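Local coordinates for orotidine 5'-phosphate decarboxylase (Sulfolobus solfataricus, PDB 4DBE), which catalyses the decarboxylation of orotidine 5'-monophosphate to uridine 5'-monophosphate, the last step of de novo UMP synthesis, and works as a homodimer, at the interface of chains A and B. Sequence-based numbering; all coordinates share one arbitrary frame. Chains: chain A/B, Orotidine 5'-phosphate decarboxylase.

Contact 1: the interface of chains A and B. Residues chain A 85, 87-88, 119, 123; chain B 85, 87-88, 119, 123.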
loop_
_atom_site.group_PDB
_atom_site.type_symbol
_atom_site.label_atom_id
_atom_site.label_comp_id
_atom_site.label_asym_id
_atom_site.label_seq_id
_atom_site.Cartn_x
_atom_site.Cartn_y
_atom_site.Cartn_z
ATOM N N HIS A 85 -4.298 -0.052 -5.898
ATOM C CA HIS A 85 -4.506 1.291 -6.415
ATOM C C HIS A 85 -4.470 1.304 -7.934
ATOM O O HIS A 85 -3.793 0.479 -8.556
ATOM C CB HIS A 85 -3.454 2.217 -5.844
ATOM C CG HIS A 85 -3.822 2.771 -4.512
ATOM N ND1 HIS A 85 -4.784 3.746 -4.360
ATOM C CD2 HIS A 85 -3.389 2.467 -3.265
ATOM C CE1 HIS A 85 -4.917 4.031 -3.077
ATOM N NE2 HIS A 85 -4.074 3.277 -2.391
ATOM N N PHE A 87 -3.753 4.385 -9.474
ATOM C CA PHE A 87 -2.881 5.495 -9.863
ATOM C C PHE A 87 -1.480 5.063 -10.298
ATOM O O PHE A 87 -0.827 5.763 -11.089
ATOM C CB PHE A 87 -2.815 6.583 -8.784
ATOM C CG PHE A 87 -1.980 6.212 -7.585
ATOM C CD1 PHE A 87 -0.619 6.457 -7.573
ATOM C CD2 PHE A 87 -2.565 5.648 -6.464
ATOM C CE1 PHE A 87 0.160 6.118 -6.470
ATOM C CE2 PHE A 87 -1.796 5.309 -5.344
ATOM C CZ PHE A 87 -0.440 5.539 -5.348
ATOM N N ILE A 88 -1.034 3.905 -9.805
ATOM C CA ILE A 88 0.290 3.383 -10.145
ATOM C C ILE A 88 0.454 3.001 -11.620
ATOM O O ILE A 88 1.575 2.856 -12.097
ATOM C CB ILE A 88 0.674 2.181 -9.254
ATOM C CG1 ILE A 88 -0.266 1.004 -9.518
ATOM C CG2 ILE A 88 0.662 2.602 -7.780
ATOM C CD1 ILE A 88 -0.079 -0.169 -8.546
ATOM N N TRP A 119 -8.098 13.534 -1.161
ATOM C CA TRP A 119 -7.980 12.827 -2.429
ATOM C C TRP A 119 -8.256 13.760 -3.605
ATOM O O TRP A 119 -9.225 14.510 -3.584
ATOM C CB TRP A 119 -8.971 11.662 -2.486
ATOM C CG TRP A 119 -8.925 10.910 -3.785
ATOM C CD1 TRP A 119 -9.768 11.052 -4.850
ATOM C CD2 TRP A 119 -7.978 9.904 -4.154
ATOM N NE1 TRP A 119 -9.409 10.190 -5.857
ATOM C CE2 TRP A 119 -8.313 9.472 -5.454
ATOM C CE3 TRP A 119 -6.885 9.320 -3.510
ATOM C CZ2 TRP A 119 -7.591 8.485 -6.124
ATOM C CZ3 TRP A 119 -6.170 8.338 -4.172
ATOM C CH2 TRP A 119 -6.524 7.930 -5.469
ATOM N N PHE A 123 -7.280 13.527 -11.937
ATOM C CA PHE A 123 -6.839 12.626 -12.997
ATOM C C PHE A 123 -7.838 11.509 -13.289
ATOM O O PHE A 123 -7.455 10.361 -13.489
ATOM C CB PHE A 123 -5.454 12.056 -12.655
ATOM C CG PHE A 123 -4.462 13.107 -12.242
ATOM C CD1 PHE A 123 -3.730 13.801 -13.192
ATOM C CD2 PHE A 123 -4.273 13.413 -10.906
ATOM C CE1 PHE A 123 -2.815 14.779 -12.810
ATOM C CE2 PHE A 123 -3.366 14.390 -10.519
ATOM C CZ PHE A 123 -2.635 15.074 -11.475
ATOM N N HIS B 85 2.814 6.756 -0.074
ATOM C CA HIS B 85 2.581 7.392 -1.373
ATOM C C HIS B 85 2.167 8.838 -1.210
ATOM O O HIS B 85 1.465 9.194 -0.259
ATOM C CB HIS B 85 1.531 6.642 -2.192
ATOM C CG HIS B 85 2.082 5.472 -2.942
ATOM N ND1 HIS B 85 2.771 5.606 -4.129
ATOM C CD2 HIS B 85 2.046 4.146 -2.675
ATOM C CE1 HIS B 85 3.130 4.412 -4.565
ATOM N NE2 HIS B 85 2.696 3.505 -3.704
ATOM N N PHE B 87 0.576 10.368 -3.760
ATOM C CA PHE B 87 -0.619 10.548 -4.583
ATOM C C PHE B 87 -1.912 10.688 -3.784
ATOM O O PHE B 87 -2.811 11.435 -4.173
ATOM C CB PHE B 87 -0.776 9.413 -5.597
ATOM C CG PHE B 87 -1.806 9.699 -6.653
ATOM C CD1 PHE B 87 -1.473 10.431 -7.789
ATOM C CD2 PHE B 87 -3.109 9.257 -6.510
ATOM C CE1 PHE B 87 -2.419 10.696 -8.760
ATOM C CE2 PHE B 87 -4.066 9.526 -7.476
ATOM C CZ PHE B 87 -3.721 10.250 -8.602
ATOM N N ILE B 88 -2.005 9.964 -2.672
ATOM C CA ILE B 88 -3.238 9.905 -1.899
ATOM C C ILE B 88 -3.675 11.271 -1.337
ATOM O O ILE B 88 -4.804 11.425 -0.895
ATOM C CB ILE B 88 -3.131 8.872 -0.748
ATOM C CG1 ILE B 88 -2.048 9.301 0.246
ATOM C CG2 ILE B 88 -2.823 7.487 -1.316
ATOM C CD1 ILE B 88 -1.715 8.235 1.305
ATOM N N TRP B 119 4.349 4.367 -14.756
ATOM C CA TRP B 119 4.171 5.535 -13.891
ATOM C C TRP B 119 3.979 6.795 -14.717
ATOM O O TRP B 119 4.849 7.160 -15.508
ATOM C CB TRP B 119 5.375 5.713 -12.972
ATOM C CG TRP B 119 5.249 6.858 -12.013
ATOM C CD1 TRP B 119 5.902 8.051 -12.073
ATOM C CD2 TRP B 119 4.433 6.902 -10.834
ATOM N NE1 TRP B 119 5.534 8.847 -11.012
ATOM C CE2 TRP B 119 4.636 8.163 -10.235
ATOM C CE3 TRP B 119 3.551 5.999 -10.228
ATOM C CZ2 TRP B 119 3.983 8.549 -9.057
ATOM C CZ3 TRP B 119 2.906 6.384 -9.052
ATOM C CH2 TRP B 119 3.129 7.643 -8.483
ATOM N N PHE B 123 0.859 13.446 -13.149
ATOM C CA PHE B 123 0.667 14.067 -11.838
ATOM C C PHE B 123 1.887 14.759 -11.229
ATOM O O PHE B 123 1.842 15.184 -10.073
ATOM C CB PHE B 123 0.001 13.143 -10.798
ATOM C CG PHE B 123 -0.055 11.682 -11.173
ATOM C CD1 PHE B 123 0.927 10.806 -10.738
ATOM C CD2 PHE B 123 -1.134 11.173 -11.886
ATOM C CE1 PHE B 123 0.857 9.458 -11.040
ATOM C CE2 PHE B 123 -1.210 9.822 -12.193
ATOM C CZ PHE B 123 -0.212 8.962 -11.762
#

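Contact 2: the interface of chains A and B. Residues chain A 115, 169, 188; chain B 65, 67.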
loop_
_atom_site.group_PDB
_atom_site.type_symbol
_atom_site.label_atom_id
_atom_site.label_comp_id
_atom_site.label_asym_id
_atom_site.label_seq_id
_atom_site.Cartn_x
_atom_site.Cartn_y
_atom_site.Cartn_z
ATOM N N SER A 115 -12.080 8.123 -0.040
ATOM C CA SER A 115 -13.137 8.729 0.775
ATOM C C SER A 115 -12.724 10.006 1.500
ATOM O O SER A 115 -13.576 10.804 1.889
ATOM C CB SER A 115 -13.699 7.707 1.776
ATOM O OG SER A 115 -12.684 7.267 2.668
ATOM N N GLN A 169 -16.743 7.933 8.950
ATOM C CA GLN A 169 -16.258 8.989 8.077
ATOM C C GLN A 169 -17.329 9.968 7.593
ATOM O O GLN A 169 -16.991 10.987 6.997
ATOM C CB GLN A 169 -15.509 8.408 6.874
ATOM C CG GLN A 169 -14.149 7.786 7.255
ATOM C CD GLN A 169 -13.456 7.166 6.051
ATOM O OE1 GLN A 169 -13.009 7.879 5.144
ATOM N NE2 GLN A 169 -13.349 5.838 6.043
ATOM N N ARG A 188 -15.171 0.653 11.580
ATOM C CA ARG A 188 -15.343 1.063 12.983
ATOM C C ARG A 188 -16.777 1.081 13.522
ATOM O O ARG A 188 -16.999 0.767 14.688
ATOM C CB ARG A 188 -14.686 2.426 13.210
ATOM C CG ARG A 188 -13.183 2.378 13.241
ATOM C CD ARG A 188 -12.597 3.760 13.076
ATOM N NE ARG A 188 -12.719 4.247 11.705
ATOM C CZ ARG A 188 -12.282 5.437 11.308
ATOM N NH1 ARG A 188 -11.732 6.265 12.185
ATOM N NH2 ARG A 188 -12.406 5.811 10.041
ATOM N N ILE B 65 -6.509 5.880 4.256
ATOM C CA ILE B 65 -6.910 6.998 5.096
ATOM C C ILE B 65 -5.955 7.090 6.293
ATOM O O ILE B 65 -5.211 6.133 6.600
ATOM C CB ILE B 65 -8.380 6.889 5.553
ATOM C CG1 ILE B 65 -8.588 5.620 6.393
ATOM C CG2 ILE B 65 -9.322 6.932 4.336
ATOM C CD1 ILE B 65 -9.991 5.505 7.007
ATOM N N TYR B 67 -6.348 7.133 9.541
ATOM C CA TYR B 67 -6.594 6.216 10.648
ATOM C C TYR B 67 -5.910 4.871 10.416
ATOM O O TYR B 67 -5.269 4.319 11.311
ATOM C CB TYR B 67 -8.096 6.031 10.841
ATOM C CG TYR B 67 -8.475 4.825 11.677
ATOM C CD1 TYR B 67 -8.184 4.771 13.038
ATOM C CD2 TYR B 67 -9.136 3.752 11.109
ATOM C CE1 TYR B 67 -8.541 3.667 13.804
ATOM C CE2 TYR B 67 -9.490 2.645 11.856
ATOM C CZ TYR B 67 -9.195 2.608 13.205
ATOM O OH TYR B 67 -9.562 1.500 13.951
#

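Contact 1: the interface of chains A and B
The loop that follows strand 81-85 in chain A, carrying A:Phe87 and A:Ile88, meets the same loop of chain B across the dimer interface, and the segment between strand 107-113 and helix 124-134, with Trp119 and Phe123, closes over it from each chain. At the centre the rings of A:Phe87 and B:Phe87 lie nearly parallel, their planes 8° apart and their centroids 4.5 Å from each other. The two side chains slide past one another in opposite directions, which brings each CB over the face of the other ring; A:Phe87 CB lies 3.6 Å from the centroid of the B:Phe87 ring. The pair is not an exact two-fold copy. A:Phe87 holds CG between its backbone N and carbonyl carbon (chi1 75°), whereas in B:Phe87 CG swings anti to the N (chi1 -168°). The different torsions probably allow the two equivalent rings to lie face to face near the two-fold axis.

The A:Phe87 ring then drives its rim into the face of the B:His85 imidazole, nearly perpendicular to it, with CZ 3.5 Å from CG of the histidine. The B:Phe87 ring turns its CE2 edge toward A:Trp119, whose CH2 stands 3.6 Å away. Further out, A:Phe123 and B:Phe123 also meet edge to face, with CD2 of B:Phe123 over the centre of the A:Phe123 ring. CZ of B:Phe123 reaches the backbone O of A:Phe87 at 3.3 Å. Each residue type suits this largely aromatic seam: phenylalanine can offer a face to one neighbour and a rim to another, His85 gives a small flat face to the rim of a phenyl ring, and Trp119 a broader one to B:Phe87. The patch sits at the C-terminal end of strand 81-85, on the loops at the catalytic mouth of the TIM barrel, and its centre lies about 14 Å from A:Asp59 of the active site.

Contact 2: the interface of chains A and B
A:Arg188, the first residue of helix 188-191, reaches across the interface to B:Tyr67 of helix 66-74 of chain B. From CB the chain runs to CG, which comes within 3.8 Å of the tyrosine hydroxyl OH. Next, CD passes over the face of the phenol ring, toward its rim, and approaches CE2 to 3.5 Å. The turn about the CG-CD bond (chi3 -73°) sends NE back along the ring: NE stays near CE2 and CD2, CZ is 3.6 Å from CD2, and NH1 ends 3.6 Å from CG. The other tip nitrogen, NH2, points toward CD1 of B:Ile65 at 3.9 Å. Guanidinium and ring planes differ by only 2°, a stack in which CD2 sits over the centre of the guanidinium. Arginine fits well, since its flat head packs on an aromatic face while its N-H groups point outward in its own plane and so stay available to other partners such as a phosphate; tyrosine supplies a broad face that could favour the cation.

Beside this stack, B:Ile65 turns its two apolar branches toward the other chain-A residues, packing against their polar groups without competing for hydrogen bonds. CD1 reaches NE2 of A:Gln169 at 3.5 Å, and CG2 faces A:Ser115 OG and the glutamine oxygen. Within chain A, OG of A:Ser115 donates a 2.6 Å hydrogen bond to OE1 of A:Gln169, tilted 21° from the carbonyl plane. That bond helps fix which way round the amide stands, with OE1 toward the serine and NE2 toward the isoleucine methyl.

In this family the arginine binds the 5'-phosphate, the glutamine lies between phosphate and pyrimidine, and the serine contacts the base. The partner loop brings Asp64, last residue of the DxKxxD motif, and Ile65 into the chain-A active site, which binds inhibitors such as BMP; the Tyr67 stack probably braces the phosphate-binding arginine.

Contact 1 and contact 2 lie about 18 Å apart, measured between the centres of their C-alpha atoms, on one two-fold symmetric interface. They share no residue, but the chain-A loop between strand 107-113 and helix 124-134 supplies residues to both: A:Ser115 to contact 2, A:Trp119 and A:Phe123 to contact 1. Their centres are about 10 and 9 Å from A:Lys61, the predicted proton donor, so both flank the same catalytic centre. Contact 1 helps hold the subunits together, whereas contact 2 places partner residues beside the substrate site; each active site thus depends on both chains, and the two-fold axis repeats contact 2 at the second.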